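Local coordinates for UPF0403 protein yphP (Bacillus subtilis, PDB 3FHK) that removes bacillithiol from S-bacillithiolated proteins as a dithiol bacilliredoxin and has protein disulfide isomerase activity, at residues Glu9-Met12 against Arg13-Val17; Lys95-Glu98 against Tyr99-Gly102. The protein carries 2 engineered substitutions. One frame throughout, in Å; residues are numbered along the deposited sequence.

Overall arrangement
Both contacts are local, each joining residues three or four apart on one run of backbone, and both are partly buried; their centres lie about 27 Å apart, their nearest atoms about 14 Å. Contact 1 sits on the outlying helix 2-24, where two other subunits pack against it, chiefly round Y11, M12 and L15. Contact 2 lies where helix 90-97 gives way to the loop before strand 109-114, packed against the sheet and helix 34-43 of its own chain, and no other protein chain of the assembly touches it. Regular i to i+4 bonds and an aliphatic-on-ring pair mark the first; i to i+3 turn bonds, aromatic rings against backbone carbonyls and a sulfate-bound arginine mark the second.

Contact 1: residues Glu9-Met12 against Arg13-Val17; sequences EEYM and RQLVV
L15 covers one face of the Y11 ring, one helical turn back along helix 2-24. Its CB lies 3.7 Å from Y11 O, and CG comes closer to the same carbonyl oxygen and also touches Y11 CE2. From CG the two methyls divide the ring: CD1 stands almost straight over the centre, 4.1 Å from the centroid and 11° off the normal, a CH-pi contact, while CD2 rests 3.8 Å from Y11 CE2. The ring can meet this branch because Y11 CG is anti to the backbone N (chi1 -171°), beside the carbonyl carbon that leads on to L15. In the backbone, L15 N donates to Y11 O at 3.1 Å, one of the i to i+4 bonds of the helix; R13 N to E9 O at 2.7 Å is another. On the polar flank E10 and R13 lie alongside, pointing the same way, their carboxylate and guanidinium planes 25° apart. The salt bridge from R13 NE to E10 OE1 is long, 3.3 Å, and its hydrogen bond weak. M12 bends at chi2 and chi3 and brings CE to 4.0 Å from V16 CG2; V16 in turn touches V55, next to the nucleophile C56. The Y11 ring meets Y11 of a second subunit and packs on P18 of a third, consistent with an amphipathic helix whose apolar stripe is buried largely between subunits.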
loop_
_atom_site.group_PDB
_atom_site.type_symbol
_atom_site.label_atom_id
_atom_site.label_comp_id
_atom_site.label_asym_id
_atom_site.label_seq_id
_atom_site.Cartn_x
_atom_site.Cartn_y
_atom_site.Cartn_z
ATOM N N GLU A 9 8.621 -5.583 0.783
ATOM C CA GLU A 9 9.485 -6.586 1.409
ATOM C C GLU A 9 10.309 -5.988 2.543
ATOM O O GLU A 9 10.479 -6.600 3.597
ATOM C CB GLU A 9 10.388 -7.267 0.371
ATOM C CG GLU A 9 9.633 -8.181 -0.588
ATOM C CD GLU A 9 10.478 -8.632 -1.771
ATOM O OE1 GLU A 9 11.497 -9.329 -1.556
ATOM O OE2 GLU A 9 10.113 -8.302 -2.921
ATOM N N GLU A 10 10.807 -4.779 2.335
ATOM C CA GLU A 10 11.579 -4.106 3.368
ATOM C C GLU A 10 10.712 -3.888 4.604
ATOM O O GLU A 10 11.140 -4.087 5.743
ATOM C CB GLU A 10 12.096 -2.764 2.848
ATOM C CG GLU A 10 12.907 -1.984 3.862
ATOM C CD GLU A 10 14.104 -2.765 4.375
ATOM O OE1 GLU A 10 14.485 -3.777 3.745
ATOM O OE2 GLU A 10 14.667 -2.366 5.413
ATOM N N TYR A 11 9.476 -3.481 4.373
ATOM C CA TYR A 11 8.575 -3.237 5.472
ATOM C C TYR A 11 8.275 -4.537 6.228
ATOM O O TYR A 11 8.336 -4.568 7.454
ATOM C CB TYR A 11 7.306 -2.561 4.969
ATOM C CG TYR A 11 6.381 -2.072 6.064
ATOM C CD1 TYR A 11 5.000 -2.125 5.903
ATOM C CD2 TYR A 11 6.885 -1.552 7.253
ATOM C CE1 TYR A 11 4.143 -1.675 6.889
ATOM C CE2 TYR A 11 6.034 -1.101 8.251
ATOM C CZ TYR A 11 4.663 -1.164 8.062
ATOM O OH TYR A 11 3.800 -0.714 9.038
ATOM N N MET A 12 7.963 -5.606 5.498
ATOM C CA MET A 12 7.731 -6.908 6.124
ATOM C C MET A 12 8.998 -7.432 6.806
ATOM O O MET A 12 8.945 -8.048 7.869
ATOM C CB MET A 12 7.179 -7.923 5.114
ATOM C CG MET A 12 5.650 -7.883 4.945
ATOM S SD MET A 12 4.734 -8.450 6.416
ATOM C CE MET A 12 5.537 -10.012 6.711
ATOM N N ARG A 13 10.140 -7.164 6.197
ATOM C CA ARG A 13 11.417 -7.485 6.822
ATOM C C ARG A 13 11.554 -6.824 8.196
ATOM O O ARG A 13 11.989 -7.456 9.166
ATOM C CB ARG A 13 12.567 -7.034 5.932
ATOM C CG ARG A 13 13.884 -7.698 6.260
ATOM C CD ARG A 13 15.029 -7.014 5.542
ATOM N NE ARG A 13 15.423 -5.757 6.184
ATOM C CZ ARG A 13 16.443 -5.636 7.032
ATOM N NH1 ARG A 13 17.173 -6.696 7.349
ATOM N NH2 ARG A 13 16.740 -4.456 7.563
ATOM N N GLN A 14 11.196 -5.548 8.279
ATOM C CA GLN A 14 11.354 -4.820 9.530
ATOM C C GLN A 14 10.395 -5.320 10.599
ATOM O O GLN A 14 10.759 -5.416 11.763
ATOM C CB GLN A 14 11.194 -3.314 9.313
ATOM C CG GLN A 14 12.362 -2.671 8.591
ATOM C CD GLN A 14 13.713 -3.177 9.095
ATOM O OE1 GLN A 14 14.458 -3.818 8.352
ATOM N NE2 GLN A 14 14.028 -2.900 10.363
ATOM N N LEU A 15 9.173 -5.646 10.193
ATOM C CA LEU A 15 8.148 -6.096 11.127
ATOM C C LEU A 15 8.443 -7.496 11.627
ATOM O O LEU A 15 7.956 -7.917 12.681
ATOM C CB LEU A 15 6.773 -6.091 10.465
ATOM C CG LEU A 15 6.240 -4.767 9.937
ATOM C CD1 LEU A 15 4.919 -5.030 9.214
ATOM C CD2 LEU A 15 6.075 -3.729 11.060
ATOM N N VAL A 16 9.233 -8.226 10.852
ATOM C CA VAL A 16 9.539 -9.603 11.185
ATOM C C VAL A 16 10.703 -9.708 12.182
ATOM O O VAL A 16 10.861 -10.724 12.856
ATOM C CB VAL A 16 9.794 -10.412 9.906
ATOM C CG1 VAL A 16 10.663 -11.611 10.188
ATOM C CG2 VAL A 16 8.463 -10.831 9.295
ATOM N N VAL A 17 11.480 -8.635 12.303
ATOM C CA VAL A 17 12.653 -8.612 13.179
ATOM C C VAL A 17 12.358 -9.043 14.616
ATOM O O VAL A 17 12.987 -9.965 15.117
ATOM C CB VAL A 17 13.322 -7.224 13.196
ATOM C CG1 VAL A 17 14.300 -7.122 14.359
ATOM C CG2 VAL A 17 14.019 -6.952 11.874
#

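Contact 2: residues Lys95-Glu98 against Tyr99-Gly102; sequences KMRE and YFTG. With SO4 (sulfate ion), chain F.
Y99 and F100 fold back on the backbone carbonyls of K95 and M96 in helix 90-97. The Y99 ring, its CG beside its own backbone N (chi1 -69°), turns an edge to the helix: Y99 CD2 lies 3.2 Å from K95 O, and M96 O lies in the ring plane at the same edge. K95 CD packs against Y99 CE2 at 4.0 Å, while Y99 OH is hydrogen-bonded to E42 of helix 34-43. F100 instead offers a face, with M96 O 3.8 Å above it and offset toward the rim. In the conformer given, M96 SD lies obliquely to both rings, a tentative Met-aromatic pair. A type I beta turn runs from R97 to F100 in this thioredoxin-superfamily fold; F100 N donates to R97 O at 2.9 Å from above the carbonyl plane, and F100 then centres an inverse gamma turn. F100 reaches V50 of strand 47-53, fastening the turn to the sheet. R97 extends the other way and grips a sulfate, probably from the crystallisation liquor, through NH1 to O4 (2.8 Å) and NH2 to O3 (2.7 Å), its side chain about 10 Å from that of the nucleophile C56.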
loop_
_atom_site.group_PDB
_atom_site.type_symbol
_atom_site.label_atom_id
_atom_site.label_comp_id
_atom_site.label_asym_id
_atom_site.label_seq_id
_atom_site.Cartn_x
_atom_site.Cartn_y
_atom_site.Cartn_z
ATOM N N LYS A 95 15.500 -26.458 2.962
ATOM C CA LYS A 95 16.679 -27.263 3.260
ATOM C C LYS A 95 16.590 -27.988 4.619
ATOM O O LYS A 95 16.923 -29.162 4.720
ATOM C CB LYS A 95 17.934 -26.382 3.190
ATOM C CG LYS A 95 19.226 -27.069 3.588
ATOM C CD LYS A 95 19.435 -28.341 2.795
ATOM C CE LYS A 95 19.369 -28.067 1.307
ATOM N NZ LYS A 95 19.902 -29.217 0.525
ATOM N N MET A 96 16.149 -27.289 5.657
ATOM C CA MET A 96 15.977 -27.941 6.949
ATOM C C MET A 96 14.965 -29.080 6.837
ATOM O O MET A 96 15.184 -30.178 7.354
ATOM C CB MET A 96 15.544 -26.941 8.022
ATOM C CG MET A 96 15.567 -27.496 9.438
ATOM S SD MET A 96 17.141 -28.271 9.876
ATOM C CE MET A 96 16.672 -29.104 11.369
ATOM N N ARG A 97 13.863 -28.821 6.141
ATOM C CA ARG A 97 12.795 -29.807 6.026
ATOM C C ARG A 97 13.247 -31.087 5.318
ATOM O O ARG A 97 12.722 -32.163 5.592
ATOM C CB ARG A 97 11.536 -29.195 5.388
ATOM C CG ARG A 97 10.778 -28.203 6.323
ATOM C CD ARG A 97 9.688 -27.431 5.562
ATOM N NE ARG A 97 8.763 -26.754 6.462
ATOM C CZ ARG A 97 7.905 -25.801 6.095
ATOM N NH1 ARG A 97 7.845 -25.381 4.834
ATOM N NH2 ARG A 97 7.109 -25.244 7.000
ATOM N N GLU A 98 14.240 -30.976 4.440
ATOM C CA GLU A 98 14.791 -32.147 3.769
ATOM C C GLU A 98 15.309 -33.188 4.761
ATOM O O GLU A 98 15.364 -34.378 4.444
ATOM C CB GLU A 98 15.918 -31.745 2.823
ATOM C CG GLU A 98 15.464 -31.110 1.523
ATOM C CD GLU A 98 16.637 -30.731 0.642
ATOM O OE1 GLU A 98 17.776 -31.113 0.981
ATOM O OE2 GLU A 98 16.427 -30.051 -0.383
ATOM N N TYR A 99 15.692 -32.734 5.951
ATOM C CA TYR A 99 16.243 -33.609 6.984
ATOM C C TYR A 99 15.149 -34.281 7.814
ATOM O O TYR A 99 15.413 -35.266 8.506
ATOM C CB TYR A 99 17.165 -32.814 7.923
ATOM C CG TYR A 99 18.458 -32.340 7.290
ATOM C CD1 TYR A 99 19.621 -33.101 7.368
ATOM C CD2 TYR A 99 18.510 -31.143 6.601
ATOM C CE1 TYR A 99 20.805 -32.672 6.776
ATOM C CE2 TYR A 99 19.678 -30.705 6.005
ATOM C CZ TYR A 99 20.822 -31.465 6.100
ATOM O OH TYR A 99 21.977 -31.005 5.511
ATOM N N PHE A 100 13.934 -33.736 7.760
ATOM C CA PHE A 100 12.825 -34.237 8.574
ATOM C C PHE A 100 12.121 -35.391 7.855
ATOM O O PHE A 100 10.936 -35.301 7.539
ATOM C CB PHE A 100 11.805 -33.125 8.886
ATOM C CG PHE A 100 12.370 -31.949 9.659
ATOM C CD1 PHE A 100 13.612 -32.033 10.290
ATOM C CD2 PHE A 100 11.639 -30.771 9.780
ATOM C CE1 PHE A 100 14.121 -30.963 11.000
ATOM C CE2 PHE A 100 12.137 -29.688 10.506
ATOM C CZ PHE A 100 13.379 -29.780 11.117
ATOM N N THR A 101 12.857 -36.466 7.594
ATOM C CA THR A 101 12.347 -37.590 6.803
ATOM C C THR A 101 11.038 -38.112 7.378
ATOM O O THR A 101 10.927 -38.381 8.576
ATOM C CB THR A 101 13.369 -38.751 6.738
ATOM O OG1 THR A 101 14.685 -38.219 6.540
ATOM C CG2 THR A 101 13.039 -39.719 5.595
ATOM N N GLY A 102 10.040 -38.236 6.518
ATOM C CA GLY A 102 8.746 -38.719 6.945
ATOM C C GLY A 102 7.754 -37.607 7.201
ATOM O O GLY A 102 6.546 -37.801 7.028
HETATM S S SO4 F . 5.331 -22.693 4.906
HETATM O O1 SO4 F . 4.184 -22.908 4.032
HETATM O O2 SO4 F . 5.352 -21.287 5.290
HETATM O O3 SO4 F . 5.153 -23.558 6.074
HETATM O O4 SO4 F . 6.608 -22.993 4.244
#